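PDB 5JS4: phiAB6 tailspike from Unidentified phage, which probably binds and fragments the exopolysaccharide of its Acinetobacter baumannii host, as the trimeric beta-helical tailspike of the phage. Local coordinates for residues A[627-632]-A[637-642]; A[652-657]-A[675-680]. One frame throughout, in Å; residues are numbered along the deposited sequence.

Interaction 1 of 2, residues A[627-632]-A[637-642]; sequences WKIVKE and YRVERV
K628 and V630 pair with E640 and R638 through four backbone hydrogen bonds. K628 N to E640 O is 3.0 Å and E640 N to K628 O is 2.9 Å. V630 and R638 repeat the exchange. W627-R641, I629-V639 and K631-Y637 are the non-hydrogen-bonded pairs between and beyond them, and at these positions CA-H...O contacts add to the ladder, such as I629 CA to R638 O at 3.2 Å.

The salt-bridge network lies on the face of K628, V630, R638 and E640, with E632 joining it from the strand end. The R638 guanidinium is held edge-on by two carboxylates. R638 NH1 gives a nearly straight bond (165°) to the anti lone pair of E632 OE1, 2.8 Å away, while R638 NE binds E640 OE1 at 2.7 Å on the same strand. Both oxygens lie in the guanidinium plane, which fixes its rotation. E632 OE2 has a second partner in K695. V630 CG2 packs over one face of the guanidinium and lies 3.6 Å from E640 CD, so a methyl group sits under the salt-bridge network.

The two strands form an antiparallel beta hairpin in the C-terminal part of the chain. Strand 690-699 pairs with its second arm.

Apolar contacts dominate the other face. I629 CG1 meets V639 CG2 at 4.0 Å, the two side chains lying side by side and pointing the same way. L612 packs on both, and Y614, F711 and V713 on I629. CB of K631 approaches CE2 of the Y637 ring at 3.7 Å. The extended K631 chain, with CG anti to the backbone N (chi1 -179°), carries NZ away to a salt bridge with D707. At the other end of the hairpin R641 CA lies over one face of the W627 indole, whose NE1 bonds to the A692 carbonyl.

Interaction 2 of 2, residues A[652-657]-A[675-680]; sequences GHIVVG and IQMIET
Two antiparallel sheets of the C-terminal region face each other here, and the contact is part of the apolar layer between them. Strand 654-661 is the outermost strand, within this chain, of one sheet, beside strand 708-715. Strand 672-678 belongs to the other and pairs with strand 690-699. The axes of 654-656 and 675-678 stay 10.2 Å apart at an angle of 133°. No hydrogen bond joins the two segments; side chains alone bridge the distance.

I654 and I675 provide the middle of the contact. Their chains slant across one another, and the two CD1 methyls meet at 3.8 Å. The CG1 branch of I675 stands between its backbone N and carbonyl carbon (chi1 53°), which directs CD1 at I654. I675 CD1 also lies 4.0 Å from I654 CG2. V656 passes I675 in the opposite direction, with methyl CG2 against methyl CG2 at 4.1 Å.

From strand 690-699, F694 packs on I654 and W698 on V656. The third subunit, another copy of the protein, also takes part: its L660 packs on I675, and the backbones of I654, I675 and M677 are hydrogen-bonded to it. The contact is therefore buried within the trimer.

M677 starts farther along its strand and reaches I654 tip to tip. Bends at chi2 and chi3 turn its thioether back, placing M677 SD 3.7 Å and M677 CE 3.9 Å from I654 CD1.

Overall arrangement
Interaction 1 comes first along the chain, and interaction 2 opens after it closes. Their centres are about 11 Å apart, and both reach the sheet that contains strand 690-699. Interaction 1 joins neighbouring strands within that sheet. It is partly buried, with a salt-bridge network on one face and mainly apolar and aromatic contacts on the other. Interaction 2 spans two sheets; all its touching residues are buried and its chemistry is wholly apolar. Their surroundings also differ. A neighbouring subunit reaches interaction 1 at V642, whereas the third subunit is within reach of nine residues of interaction 2. The two contacts meet where I678 and T680 pack against R638, V639 and R641.

Interaction 1 of 2, residues A[627-632]-A[637-642]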
loop_
_atom_site.group_PDB
_atom_site.type_symbol
_atom_site.label_atom_id
_atom_site.label_comp_id
_atom_site.label_asym_id
_atom_site.label_seq_id
_atom_site.Cartn_x
_atom_site.Cartn_y
_atom_site.Cartn_z
ATOM N N TRP A 627 -2.005 -51.390 15.433
ATOM C CA TRP A 627 -2.796 -52.476 16.011
ATOM C C TRP A 627 -3.446 -53.319 14.917
ATOM O O TRP A 627 -3.892 -52.789 13.900
ATOM C CB TRP A 627 -3.886 -51.933 16.948
ATOM C CG TRP A 627 -3.369 -51.552 18.298
ATOM C CD1 TRP A 627 -3.293 -52.353 19.398
ATOM C CD2 TRP A 627 -2.846 -50.281 18.690
ATOM N NE1 TRP A 627 -2.760 -51.659 20.458
ATOM C CE2 TRP A 627 -2.469 -50.385 20.048
ATOM C CE3 TRP A 627 -2.654 -49.064 18.027
ATOM C CZ2 TRP A 627 -1.914 -49.316 20.755
ATOM C CZ3 TRP A 627 -2.102 -48.001 18.729
ATOM C CH2 TRP A 627 -1.735 -48.139 20.082
ATOM N N LYS A 628 -3.492 -54.629 15.143
ATOM C CA LYS A 628 -4.236 -55.561 14.289
ATOM C C LYS A 628 -4.971 -56.553 15.174
ATOM O O LYS A 628 -4.677 -56.666 16.368
ATOM C CB LYS A 628 -3.305 -56.304 13.322
ATOM C CG LYS A 628 -2.302 -57.228 13.989
ATOM C CD LYS A 628 -1.535 -58.026 12.947
ATOM C CE LYS A 628 -0.522 -58.945 13.595
ATOM N NZ LYS A 628 0.187 -59.761 12.572
ATOM N N ILE A 629 -5.919 -57.276 14.590
ATOM C CA ILE A 629 -6.656 -58.297 15.321
ATOM C C ILE A 629 -6.267 -59.657 14.781
ATOM O O ILE A 629 -6.339 -59.890 13.573
ATOM C CB ILE A 629 -8.184 -58.124 15.205
ATOM C CG1 ILE A 629 -8.581 -56.690 15.567
ATOM C CG2 ILE A 629 -8.886 -59.144 16.094
ATOM C CD1 ILE A 629 -10.068 -56.401 15.486
ATOM N N VAL A 630 -5.858 -60.549 15.678
ATOM C CA VAL A 630 -5.504 -61.911 15.304
ATOM C C VAL A 630 -6.237 -62.908 16.185
ATOM O O VAL A 630 -6.550 -62.624 17.346
ATOM C CB VAL A 630 -3.984 -62.169 15.397
ATOM C CG1 VAL A 630 -3.231 -61.255 14.446
ATOM C CG2 VAL A 630 -3.481 -61.996 16.822
ATOM N N LYS A 631 -6.505 -64.080 15.626
ATOM C CA LYS A 631 -7.088 -65.170 16.383
ATOM C C LYS A 631 -6.001 -65.853 17.202
ATOM O O LYS A 631 -4.977 -66.277 16.660
ATOM C CB LYS A 631 -7.753 -66.175 15.447
ATOM C CG LYS A 631 -8.415 -67.338 16.166
ATOM C CD LYS A 631 -9.044 -68.303 15.183
ATOM C CE LYS A 631 -9.531 -69.561 15.873
ATOM N NZ LYS A 631 -10.096 -70.531 14.895
ATOM N N GLU A 632 -6.227 -65.943 18.508
ATOM C CA GLU A 632 -5.323 -66.651 19.417
ATOM C C GLU A 632 -5.718 -68.123 19.545
ATOM O O GLU A 632 -4.871 -69.018 19.486
ATOM C CB GLU A 632 -5.347 -65.980 20.790
ATOM C CG GLU A 632 -4.518 -66.681 21.856
ATOM C CD GLU A 632 -4.380 -65.847 23.111
ATOM O OE1 GLU A 632 -3.607 -64.874 23.093
ATOM O OE2 GLU A 632 -5.040 -66.168 24.116
ATOM N N TYR A 637 -9.524 -63.563 20.609
ATOM C CA TYR A 637 -8.865 -62.692 19.643
ATOM C C TYR A 637 -8.034 -61.657 20.371
ATOM O O TYR A 637 -8.452 -61.158 21.407
ATOM C CB TYR A 637 -9.924 -62.022 18.754
ATOM C CG TYR A 637 -10.637 -63.056 17.928
ATOM C CD1 TYR A 637 -11.637 -63.849 18.482
ATOM C CD2 TYR A 637 -10.254 -63.306 16.618
ATOM C CE1 TYR A 637 -12.257 -64.840 17.748
ATOM C CE2 TYR A 637 -10.869 -64.294 15.876
ATOM C CZ TYR A 637 -11.864 -65.062 16.445
ATOM O OH TYR A 637 -12.476 -66.048 15.715
ATOM N N ARG A 638 -6.857 -61.350 19.838
ATOM C CA ARG A 638 -6.019 -60.294 20.390
ATOM C C ARG A 638 -6.069 -59.075 19.490
ATOM O O ARG A 638 -5.774 -59.171 18.301
ATOM C CB ARG A 638 -4.558 -60.743 20.509
ATOM C CG ARG A 638 -4.313 -61.890 21.470
ATOM C CD ARG A 638 -2.833 -62.002 21.814
ATOM N NE ARG A 638 -2.012 -62.229 20.630
ATOM C CZ ARG A 638 -1.690 -63.423 20.129
ATOM N NH1 ARG A 638 -2.117 -64.547 20.696
ATOM N NH2 ARG A 638 -0.929 -63.492 19.041
ATOM N N VAL A 639 -6.455 -57.941 20.068
ATOM C CA VAL A 639 -6.256 -56.635 19.456
ATOM C C VAL A 639 -4.887 -56.198 19.961
ATOM O O VAL A 639 -4.752 -55.703 21.086
ATOM C CB VAL A 639 -7.363 -55.634 19.854
ATOM C CG1 VAL A 639 -7.162 -54.303 19.149
ATOM C CG2 VAL A 639 -8.740 -56.207 19.546
ATOM N N GLU A 640 -3.869 -56.424 19.134
ATOM C CA GLU A 640 -2.479 -56.407 19.588
ATOM C C GLU A 640 -1.600 -55.463 18.789
ATOM O O GLU A 640 -1.887 -55.142 17.634
ATOM C CB GLU A 640 -1.884 -57.815 19.511
ATOM C CG GLU A 640 -1.857 -58.402 18.108
ATOM C CD GLU A 640 -1.051 -59.681 18.010
ATOM O OE1 GLU A 640 -0.944 -60.411 19.017
ATOM O OE2 GLU A 640 -0.533 -59.958 16.911
ATOM N N ARG A 641 -0.500 -55.061 19.415
ATOM C CA ARG A 641 0.500 -54.222 18.778
ATOM C C ARG A 641 1.382 -55.058 17.865
ATOM O O ARG A 641 1.826 -56.149 18.240
ATOM C CB ARG A 641 1.382 -53.550 19.825
ATOM C CG ARG A 641 0.600 -52.702 20.805
ATOM C CD ARG A 641 1.497 -51.840 21.670
ATOM N NE ARG A 641 2.368 -52.632 22.540
ATOM C CZ ARG A 641 3.207 -52.115 23.436
ATOM N NH1 ARG A 641 3.318 -50.799 23.579
ATOM N NH2 ARG A 641 3.952 -52.925 24.183
ATOM N N VAL A 642 1.637 -54.543 16.672
ATOM C CA VAL A 642 2.600 -55.169 15.775
ATOM C C VAL A 642 4.016 -54.719 16.131
ATOM O O VAL A 642 4.212 -53.762 16.885
ATOM C CB VAL A 642 2.292 -54.874 14.297
ATOM C CG1 VAL A 642 0.863 -55.277 13.960
ATOM C CG2 VAL A 642 2.531 -53.411 13.961
#

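Interaction 2 of 2, residues A[652-657]-A[675-680]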
loop_
_atom_site.group_PDB
_atom_site.type_symbol
_atom_site.label_atom_id
_atom_site.label_comp_id
_atom_site.label_asym_id
_atom_site.label_seq_id
_atom_site.Cartn_x
_atom_site.Cartn_y
_atom_site.Cartn_z
ATOM N N GLY A 652 -8.383 -46.119 28.258
ATOM C CA GLY A 652 -9.177 -45.944 27.045
ATOM C C GLY A 652 -10.598 -46.460 27.130
ATOM O O GLY A 652 -10.967 -47.188 28.047
ATOM N N HIS A 653 -11.392 -46.075 26.136
ATOM C CA HIS A 653 -12.764 -46.541 25.988
ATOM C C HIS A 653 -12.774 -47.677 24.967
ATOM O O HIS A 653 -12.039 -47.622 23.987
ATOM C CB HIS A 653 -13.638 -45.390 25.493
ATOM C CG HIS A 653 -13.593 -44.171 26.363
ATOM N ND1 HIS A 653 -14.201 -44.114 27.598
ATOM C CD2 HIS A 653 -13.031 -42.957 26.164
ATOM C CE1 HIS A 653 -14.006 -42.920 28.126
ATOM N NE2 HIS A 653 -13.297 -42.198 27.279
ATOM N N ILE A 654 -13.589 -48.705 25.201
ATOM C CA ILE A 654 -13.616 -49.872 24.317
ATOM C C ILE A 654 -15.040 -50.278 23.984
ATOM O O ILE A 654 -15.861 -50.509 24.870
ATOM C CB ILE A 654 -12.887 -51.093 24.923
ATOM C CG1 ILE A 654 -11.427 -50.741 25.198
ATOM C CG2 ILE A 654 -12.989 -52.293 23.980
ATOM C CD1 ILE A 654 -10.665 -51.801 25.971
ATOM N N VAL A 655 -15.309 -50.381 22.689
ATOM C CA VAL A 655 -16.582 -50.854 22.185
ATOM C C VAL A 655 -16.291 -51.972 21.196
ATOM O O VAL A 655 -15.473 -51.810 20.295
ATOM C CB VAL A 655 -17.349 -49.717 21.485
ATOM C CG1 VAL A 655 -18.620 -50.244 20.832
ATOM C CG2 VAL A 655 -17.671 -48.607 22.479
ATOM N N VAL A 656 -16.938 -53.112 21.376
ATOM C CA VAL A 656 -16.849 -54.193 20.401
ATOM C C VAL A 656 -18.109 -54.172 19.546
ATOM O O VAL A 656 -19.222 -53.967 20.043
ATOM C CB VAL A 656 -16.624 -55.557 21.082
ATOM C CG1 VAL A 656 -16.746 -56.709 20.094
ATOM C CG2 VAL A 656 -15.247 -55.586 21.727
ATOM N N GLY A 657 -17.912 -54.367 18.251
ATOM C CA GLY A 657 -18.982 -54.306 17.276
ATOM C C GLY A 657 -19.679 -55.632 17.061
ATOM O O GLY A 657 -19.656 -56.522 17.906
ATOM N N ILE A 675 -14.180 -58.769 27.308
ATOM C CA ILE A 675 -12.802 -58.392 27.020
ATOM C C ILE A 675 -11.863 -58.645 28.194
ATOM O O ILE A 675 -12.286 -58.889 29.325
ATOM C CB ILE A 675 -12.675 -56.931 26.537
ATOM C CG1 ILE A 675 -13.342 -55.960 27.511
ATOM C CG2 ILE A 675 -13.271 -56.780 25.138
ATOM C CD1 ILE A 675 -12.903 -54.523 27.322
ATOM N N GLN A 676 -10.576 -58.622 27.873
ATOM C CA GLN A 676 -9.503 -58.710 28.861
ATOM C C GLN A 676 -8.349 -57.871 28.347
ATOM O O GLN A 676 -7.994 -57.960 27.175
ATOM C CB GLN A 676 -9.053 -60.154 29.024
ATOM C CG GLN A 676 -7.961 -60.362 30.062
ATOM C CD GLN A 676 -7.548 -61.809 30.135
ATOM O OE1 GLN A 676 -6.867 -62.305 29.238
ATOM N NE2 GLN A 676 -7.976 -62.505 31.179
ATOM N N MET A 677 -7.754 -57.060 29.212
ATOM C CA MET A 677 -6.674 -56.188 28.770
ATOM C C MET A 677 -5.375 -56.971 28.617
ATOM O O MET A 677 -5.170 -57.995 29.276
ATOM C CB MET A 677 -6.487 -55.023 29.737
ATOM C CG MET A 677 -7.745 -54.209 29.981
ATOM S SD MET A 677 -8.573 -53.626 28.487
ATOM C CE MET A 677 -7.342 -52.487 27.857
ATOM N N ILE A 678 -4.531 -56.491 27.708
ATOM C CA ILE A 678 -3.161 -56.977 27.552
ATOM C C ILE A 678 -2.246 -55.897 28.124
ATOM O O ILE A 678 -2.267 -54.750 27.680
ATOM C CB ILE A 678 -2.818 -57.246 26.070
ATOM C CG1 ILE A 678 -3.768 -58.294 25.484
ATOM C CG2 ILE A 678 -1.373 -57.717 25.938
ATOM C CD1 ILE A 678 -3.685 -58.438 23.982
ATOM N N GLU A 679 -1.448 -56.265 29.121
ATOM C CA GLU A 679 -0.585 -55.305 29.798
ATOM C C GLU A 679 0.728 -55.085 29.050
ATOM O O GLU A 679 1.158 -55.933 28.273
ATOM C CB GLU A 679 -0.324 -55.771 31.233
ATOM C CG GLU A 679 -1.606 -55.846 32.054
ATOM C CD GLU A 679 -1.367 -55.923 33.547
ATOM O OE1 GLU A 679 -0.673 -56.867 33.994
ATOM O OE2 GLU A 679 -1.890 -55.047 34.276
ATOM N N THR A 680 1.341 -53.927 29.276
ATOM C CA THR A 680 2.669 -53.619 28.730
ATOM C C THR A 680 3.777 -54.168 29.626
ATOM O O THR A 680 4.842 -54.551 29.146
ATOM C CB THR A 680 2.877 -52.104 28.595
ATOM O OG1 THR A 680 2.472 -51.458 29.809
ATOM C CG2 THR A 680 2.067 -51.551 27.424
#